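Local coordinates for protein transcriptional regulator URE2 (Saccharomyces cerevisiae, PDB 1G6W) that represses nitrogen catabolism genes in yeast by holding phosphorylated GATA activators in the cytoplasm, and has glutathione peroxidase activity in its glutathione transferase-like globular region, at residues Val4-Ile9 with His58-Phe63; Tyr21-His26 with Tyr46-Leu51. All coordinates share one frame; numbering follows the deposited sequence.

Contact 1 of 2, residues Val4-Ile9 with His58-Phe63; sequences VEYSRI and HRAPEF
With chi1 of Y6 at 42°, CG sits between the backbone N and the carbonyl carbon, and the phenol ring is carried across to A60 and P61; I9 has CG2 anti to its backbone N, which sets that methyl against A60 and F63. A60 lies over one face of the Y6 ring, its CA 3.9 Å from the centroid and 27° off the normal, a CH-pi contact offset toward the rim on the CD2 side. The A60 methyl also reaches Y6 CD2, at 3.4 Å from CB. Farther along the ring, P61 CD comes within 3.5 Å of Y6 CE2, the proline crossing the tyrosine at about a right angle. I9 CG2 closes the inner end, 3.7 Å from A60 CB and 4.0 Å from F63 CB. Y6 and A60 are both N-cap residues, so the contact joins the starts of helices 7-12 and 61-64 in the N-terminal, thioredoxin-like domain of this glutathione transferase fold. The second segment begins with H58, a glutathione-binding residue; its CB leaves CA away from 4-9, and its ring stacks with F53 and has CG of R59 over its centre. At the outer rim V4 CG2 meets R59 NH1 at 3.4 Å, the two side chains crossing nearly perpendicularly. E5 OE1 takes the S7 backbone N at 3.0 Å, using its anti side from 31° outside the carboxylate plane. T10 OG1 is hydrogen-bonded to E62 OE2, a polar tie between the two helices, and also to Y6 O at the start of its own helix.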
loop_
_atom_site.group_PDB
_atom_site.type_symbol
_atom_site.label_atom_id
_atom_site.label_comp_id
_atom_site.label_asym_id
_atom_site.label_seq_id
_atom_site.Cartn_x
_atom_site.Cartn_y
_atom_site.Cartn_z
ATOM N N VAL B 4 28.551 13.350 5.434
ATOM C CA VAL B 4 27.487 13.915 4.609
ATOM C C VAL B 4 28.049 14.603 3.361
ATOM O O VAL B 4 28.822 15.556 3.458
ATOM C CB VAL B 4 26.635 14.934 5.415
ATOM C CG1 VAL B 4 25.571 15.558 4.516
ATOM C CG2 VAL B 4 25.977 14.239 6.602
ATOM N N GLU B 5 27.641 14.113 2.191
ATOM C CA GLU B 5 28.094 14.652 0.907
ATOM C C GLU B 5 27.169 14.195 -0.223
ATOM O O GLU B 5 27.243 13.049 -0.669
ATOM C CB GLU B 5 29.526 14.181 0.636
ATOM C CG GLU B 5 30.044 14.432 -0.769
ATOM C CD GLU B 5 30.121 15.900 -1.112
ATOM O OE1 GLU B 5 29.069 16.505 -1.413
ATOM O OE2 GLU B 5 31.240 16.449 -1.074
ATOM N N TYR B 6 26.308 15.099 -0.683
ATOM C CA TYR B 6 25.355 14.802 -1.758
ATOM C C TYR B 6 25.520 15.717 -2.969
ATOM O O TYR B 6 24.544 16.070 -3.633
ATOM C CB TYR B 6 23.918 14.920 -1.237
ATOM C CG TYR B 6 23.699 16.119 -0.336
ATOM C CD1 TYR B 6 24.064 16.076 1.009
ATOM C CD2 TYR B 6 23.154 17.302 -0.834
ATOM C CE1 TYR B 6 23.892 17.178 1.835
ATOM C CE2 TYR B 6 22.978 18.411 -0.015
ATOM C CZ TYR B 6 23.349 18.341 1.319
ATOM O OH TYR B 6 23.182 19.428 2.142
ATOM N N SER B 7 26.759 16.096 -3.253
ATOM C CA SER B 7 27.063 16.962 -4.388
ATOM C C SER B 7 26.564 16.334 -5.695
ATOM O O SER B 7 26.054 17.028 -6.576
ATOM C CB SER B 7 28.576 17.199 -4.456
ATOM O OG SER B 7 28.928 18.051 -5.528
ATOM N N ARG B 8 26.705 15.017 -5.809
ATOM C CA ARG B 8 26.271 14.285 -6.998
ATOM C C ARG B 8 24.753 14.353 -7.197
ATOM O O ARG B 8 24.272 14.564 -8.305
ATOM C CB ARG B 8 26.706 12.818 -6.892
ATOM C CG ARG B 8 26.266 11.958 -8.066
ATOM C CD ARG B 8 26.620 10.485 -7.879
ATOM N NE ARG B 8 25.978 9.885 -6.710
ATOM C CZ ARG B 8 25.702 8.588 -6.598
ATOM N NH1 ARG B 8 26.003 7.756 -7.583
ATOM N NH2 ARG B 8 25.135 8.118 -5.496
ATOM N N ILE B 9 24.005 14.165 -6.117
ATOM C CA ILE B 9 22.549 14.194 -6.173
ATOM C C ILE B 9 22.039 15.585 -6.532
ATOM O O ILE B 9 21.093 15.733 -7.313
ATOM C CB ILE B 9 21.945 13.753 -4.818
ATOM C CG1 ILE B 9 22.457 12.355 -4.458
ATOM C CG2 ILE B 9 20.421 13.776 -4.883
ATOM C CD1 ILE B 9 22.265 11.332 -5.558
ATOM N N HIS B 58 20.360 10.918 0.735
ATOM C CA HIS B 58 18.911 10.931 0.863
ATOM C C HIS B 58 18.474 12.195 1.604
ATOM O O HIS B 58 17.280 12.461 1.748
ATOM C CB HIS B 58 18.463 9.701 1.638
ATOM C CG HIS B 58 19.205 9.510 2.920
ATOM N ND1 HIS B 58 18.583 9.520 4.149
ATOM C CD2 HIS B 58 20.525 9.339 3.165
ATOM C CE1 HIS B 58 19.489 9.364 5.099
ATOM N NE2 HIS B 58 20.676 9.253 4.528
ATOM N N ARG B 59 19.452 12.966 2.069
ATOM C CA ARG B 59 19.186 14.200 2.796
ATOM C C ARG B 59 19.320 15.403 1.875
ATOM O O ARG B 59 19.104 16.539 2.289
ATOM C CB ARG B 59 20.160 14.343 3.971
ATOM C CG ARG B 59 20.114 13.193 4.981
ATOM C CD ARG B 59 21.210 13.323 6.045
ATOM N NE ARG B 59 21.019 14.482 6.917
ATOM C CZ ARG B 59 21.866 14.848 7.878
ATOM N NH1 ARG B 59 22.974 14.145 8.092
ATOM N NH2 ARG B 59 21.602 15.912 8.631
ATOM N N ALA B 60 19.680 15.151 0.623
ATOM C CA ALA B 60 19.833 16.226 -0.350
ATOM C C ALA B 60 18.502 16.960 -0.556
ATOM O O ALA B 60 17.529 16.375 -1.026
ATOM C CB ALA B 60 20.329 15.662 -1.672
ATOM N N PRO B 61 18.451 18.255 -0.206
ATOM C CA PRO B 61 17.236 19.066 -0.352
ATOM C C PRO B 61 16.474 18.801 -1.650
ATOM O O PRO B 61 15.264 18.586 -1.632
ATOM C CB PRO B 61 17.767 20.493 -0.269
ATOM C CG PRO B 61 18.891 20.354 0.696
ATOM C CD PRO B 61 19.584 19.093 0.229
ATOM N N GLU B 62 17.187 18.813 -2.769
ATOM C CA GLU B 62 16.569 18.573 -4.067
ATOM C C GLU B 62 15.907 17.208 -4.105
ATOM O O GLU B 62 14.872 17.034 -4.748
ATOM C CB GLU B 62 17.607 18.674 -5.189
ATOM C CG GLU B 62 18.295 20.033 -5.298
ATOM C CD GLU B 62 19.307 20.287 -4.186
ATOM O OE1 GLU B 62 19.777 21.447 -4.070
ATOM O OE2 GLU B 62 19.638 19.334 -3.435
ATOM N N PHE B 63 16.503 16.239 -3.419
ATOM C CA PHE B 63 15.951 14.894 -3.376
ATOM C C PHE B 63 14.692 14.852 -2.512
ATOM O O PHE B 63 13.683 14.253 -2.894
ATOM C CB PHE B 63 16.970 13.905 -2.809
ATOM C CG PHE B 63 16.473 12.485 -2.777
ATOM C CD1 PHE B 63 16.373 11.743 -3.948
ATOM C CD2 PHE B 63 16.070 11.903 -1.586
ATOM C CE1 PHE B 63 15.876 10.443 -3.928
ATOM C CE2 PHE B 63 15.571 10.607 -1.559
ATOM C CZ PHE B 63 15.474 9.876 -2.736
#

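Contact 2 of 2, residues Tyr21-His26 with Tyr46-Leu51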
loop_
_atom_site.group_PDB
_atom_site.type_symbol
_atom_site.label_atom_id
_atom_site.label_comp_id
_atom_site.label_asym_id
_atom_site.label_seq_id
_atom_site.Cartn_x
_atom_site.Cartn_y
_atom_site.Cartn_z
ATOM N N TYR B 21 13.459 7.622 -17.676
ATOM C CA TYR B 21 13.224 7.392 -16.255
ATOM C C TYR B 21 14.499 7.246 -15.423
ATOM O O TYR B 21 15.464 6.618 -15.856
ATOM C CB TYR B 21 12.363 6.134 -16.055
ATOM C CG TYR B 21 11.050 6.138 -16.807
ATOM C CD1 TYR B 21 10.984 5.743 -18.143
ATOM C CD2 TYR B 21 9.877 6.572 -16.193
ATOM C CE1 TYR B 21 9.780 5.781 -18.850
ATOM C CE2 TYR B 21 8.667 6.617 -16.887
ATOM C CZ TYR B 21 8.624 6.221 -18.214
ATOM O OH TYR B 21 7.426 6.257 -18.901
ATOM N N THR B 22 14.500 7.839 -14.231
ATOM C CA THR B 22 15.631 7.719 -13.306
ATOM C C THR B 22 15.105 7.083 -12.036
ATOM O O THR B 22 14.168 7.579 -11.422
ATOM C CB THR B 22 16.256 9.069 -12.902
ATOM O OG1 THR B 22 16.824 9.710 -14.046
ATOM C CG2 THR B 22 17.356 8.837 -11.868
ATOM N N LEU B 23 15.719 5.983 -11.637
ATOM C CA LEU B 23 15.292 5.288 -10.442
ATOM C C LEU B 23 16.310 5.406 -9.322
ATOM O O LEU B 23 17.455 4.983 -9.482
ATOM C CB LEU B 23 15.071 3.808 -10.750
ATOM C CG LEU B 23 14.782 2.915 -9.542
ATOM C CD1 LEU B 23 13.378 3.200 -9.048
ATOM C CD2 LEU B 23 14.931 1.447 -9.920
ATOM N N PHE B 24 15.899 5.991 -8.198
ATOM C CA PHE B 24 16.776 6.091 -7.039
ATOM C C PHE B 24 16.483 4.837 -6.239
ATOM O O PHE B 24 15.333 4.571 -5.907
ATOM C CB PHE B 24 16.465 7.331 -6.198
ATOM C CG PHE B 24 16.788 8.626 -6.888
ATOM C CD1 PHE B 24 15.838 9.267 -7.682
ATOM C CD2 PHE B 24 18.048 9.195 -6.764
ATOM C CE1 PHE B 24 16.143 10.459 -8.343
ATOM C CE2 PHE B 24 18.361 10.384 -7.421
ATOM C CZ PHE B 24 17.404 11.018 -8.214
ATOM N N SER B 25 17.517 4.061 -5.941
ATOM C CA SER B 25 17.332 2.814 -5.208
ATOM C C SER B 25 18.486 2.546 -4.241
ATOM O O SER B 25 19.162 3.465 -3.776
ATOM C CB SER B 25 17.201 1.657 -6.217
ATOM O OG SER B 25 16.906 0.415 -5.597
ATOM N N HIS B 26 18.697 1.273 -3.939
ATOM C CA HIS B 26 19.759 0.851 -3.043
ATOM C C HIS B 26 19.820 -0.666 -3.147
ATOM O O HIS B 26 18.791 -1.348 -3.069
ATOM C CB HIS B 26 19.455 1.283 -1.605
ATOM C CG HIS B 26 20.597 1.075 -0.656
ATOM N ND1 HIS B 26 21.037 -0.176 -0.279
ATOM C CD2 HIS B 26 21.387 1.964 -0.007
ATOM C CE1 HIS B 26 22.047 -0.049 0.563
ATOM N NE2 HIS B 26 22.280 1.238 0.744
ATOM N N TYR B 46 15.626 2.970 -18.234
ATOM C CA TYR B 46 15.896 3.792 -17.066
ATOM C C TYR B 46 17.330 3.687 -16.584
ATOM O O TYR B 46 18.018 2.715 -16.873
ATOM C CB TYR B 46 14.984 3.335 -15.933
ATOM C CG TYR B 46 15.237 1.892 -15.530
ATOM C CD1 TYR B 46 16.025 1.579 -14.419
ATOM C CD2 TYR B 46 14.699 0.839 -16.272
ATOM C CE1 TYR B 46 16.264 0.250 -14.052
ATOM C CE2 TYR B 46 14.933 -0.492 -15.920
ATOM C CZ TYR B 46 15.711 -0.782 -14.808
ATOM O OH TYR B 46 15.902 -2.098 -14.442
ATOM N N ASN B 47 17.767 4.694 -15.839
ATOM C CA ASN B 47 19.100 4.691 -15.253
ATOM C C ASN B 47 18.846 4.637 -13.754
ATOM O O ASN B 47 17.859 5.198 -13.270
ATOM C CB ASN B 47 19.871 5.963 -15.606
ATOM C CG ASN B 47 21.249 6.002 -14.959
ATOM O OD1 ASN B 47 22.116 5.170 -15.253
ATOM N ND2 ASN B 47 21.456 6.972 -14.067
ATOM N N THR B 48 19.722 3.967 -13.017
ATOM C CA THR B 48 19.545 3.845 -11.576
ATOM C C THR B 48 20.605 4.565 -10.761
ATOM O O THR B 48 21.795 4.489 -11.055
ATOM C CB THR B 48 19.551 2.363 -11.147
ATOM O OG1 THR B 48 18.515 1.657 -11.841
ATOM C CG2 THR B 48 19.333 2.237 -9.647
ATOM N N ILE B 49 20.165 5.271 -9.730
ATOM C CA ILE B 49 21.081 5.962 -8.837
ATOM C C ILE B 49 20.965 5.247 -7.502
ATOM O O ILE B 49 19.883 5.203 -6.920
ATOM C CB ILE B 49 20.683 7.439 -8.593
ATOM C CG1 ILE B 49 20.805 8.261 -9.879
ATOM C CG2 ILE B 49 21.559 8.024 -7.491
ATOM C CD1 ILE B 49 22.218 8.556 -10.299
ATOM N N PHE B 50 22.062 4.674 -7.021
ATOM C CA PHE B 50 22.033 4.013 -5.724
ATOM C C PHE B 50 22.452 5.017 -4.663
ATOM O O PHE B 50 23.636 5.245 -4.455
ATOM C CB PHE B 50 22.976 2.809 -5.692
ATOM C CG PHE B 50 22.573 1.712 -6.621
ATOM C CD1 PHE B 50 23.173 1.584 -7.867
ATOM C CD2 PHE B 50 21.569 0.817 -6.261
ATOM C CE1 PHE B 50 22.777 0.578 -8.749
ATOM C CE2 PHE B 50 21.167 -0.192 -7.134
ATOM C CZ PHE B 50 21.772 -0.312 -8.378
ATOM N N LEU B 51 21.475 5.619 -3.994
ATOM C CA LEU B 51 21.770 6.603 -2.962
ATOM C C LEU B 51 22.655 6.039 -1.864
ATOM O O LEU B 51 22.361 4.990 -1.285
ATOM C CB LEU B 51 20.482 7.145 -2.339
ATOM C CG LEU B 51 19.687 8.155 -3.168
ATOM C CD1 LEU B 51 18.470 8.597 -2.388
ATOM C CD2 LEU B 51 20.552 9.357 -3.491
#
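F24 lies alongside I49, both side chains pointing the same way, with its CD2 3.7 Å from I49 CB; L51 CG approaches the same CD2 at 4.1 Å. The T22 methyl CG2 adds to this face, meeting I49 CG1 at 4.0 Å, while T22 OG1 is hydrogen-bonded to H78 NE2. Helix 7-12 packs here through F12 and I9. On the other face L23 and T48 run side by side, and T48 CG2 rests over one face of the F50 ring, offset toward its rim. H26 CA meets that ring at its edge, 3.7 Å from F50 CD2. Y46 CG sits between N and carbonyl carbon (chi1 62°), and the ring lies against A36 and L39 of helix 30-41. Strands 21-25 and 46-50 are the parallel pair of a beta-alpha-beta unit, their axes 25° apart. L23 N donates a hydrogen bond to N47 O at 2.8 Å, nearly straight at 172°, and L23 O accepts I49 N at 2.7 Å. The last bond, L51 N to S25 O, is weak at 3.2 Å. Facing N-H and C=O groups thus satisfy each other, T22 and F24 bond to strand 74-77, and apolar L23 and F24 can be buried against helices 30-41 and 7-12 respectively.

In the fold
Contact 2 is nested in the loop closed by contact 1, and their centres lie about 14 Å apart. Contact 2 lies nearer the centre of the chain and has fewer exposed residues: an edge strand and its inner neighbour are joined by a run of backbone hydrogen bonds, with helices against both faces. In contact 1, farther out, the starts of two short helices and the residues before them meet by apolar and CH-pi contact, without hydrogen bonds between the segments, tapering from buried I9, A60 and F63 to exposed V4 and R59. The two merge where I9 CD1 and F63 CZ each come 3.3 Å from L51, at CD2 and CD1 respectively, and F63 stacks edge-to-face on F24. Contact 1 includes glutathione-binding H58, and L51 of contact 2 lies close beside it.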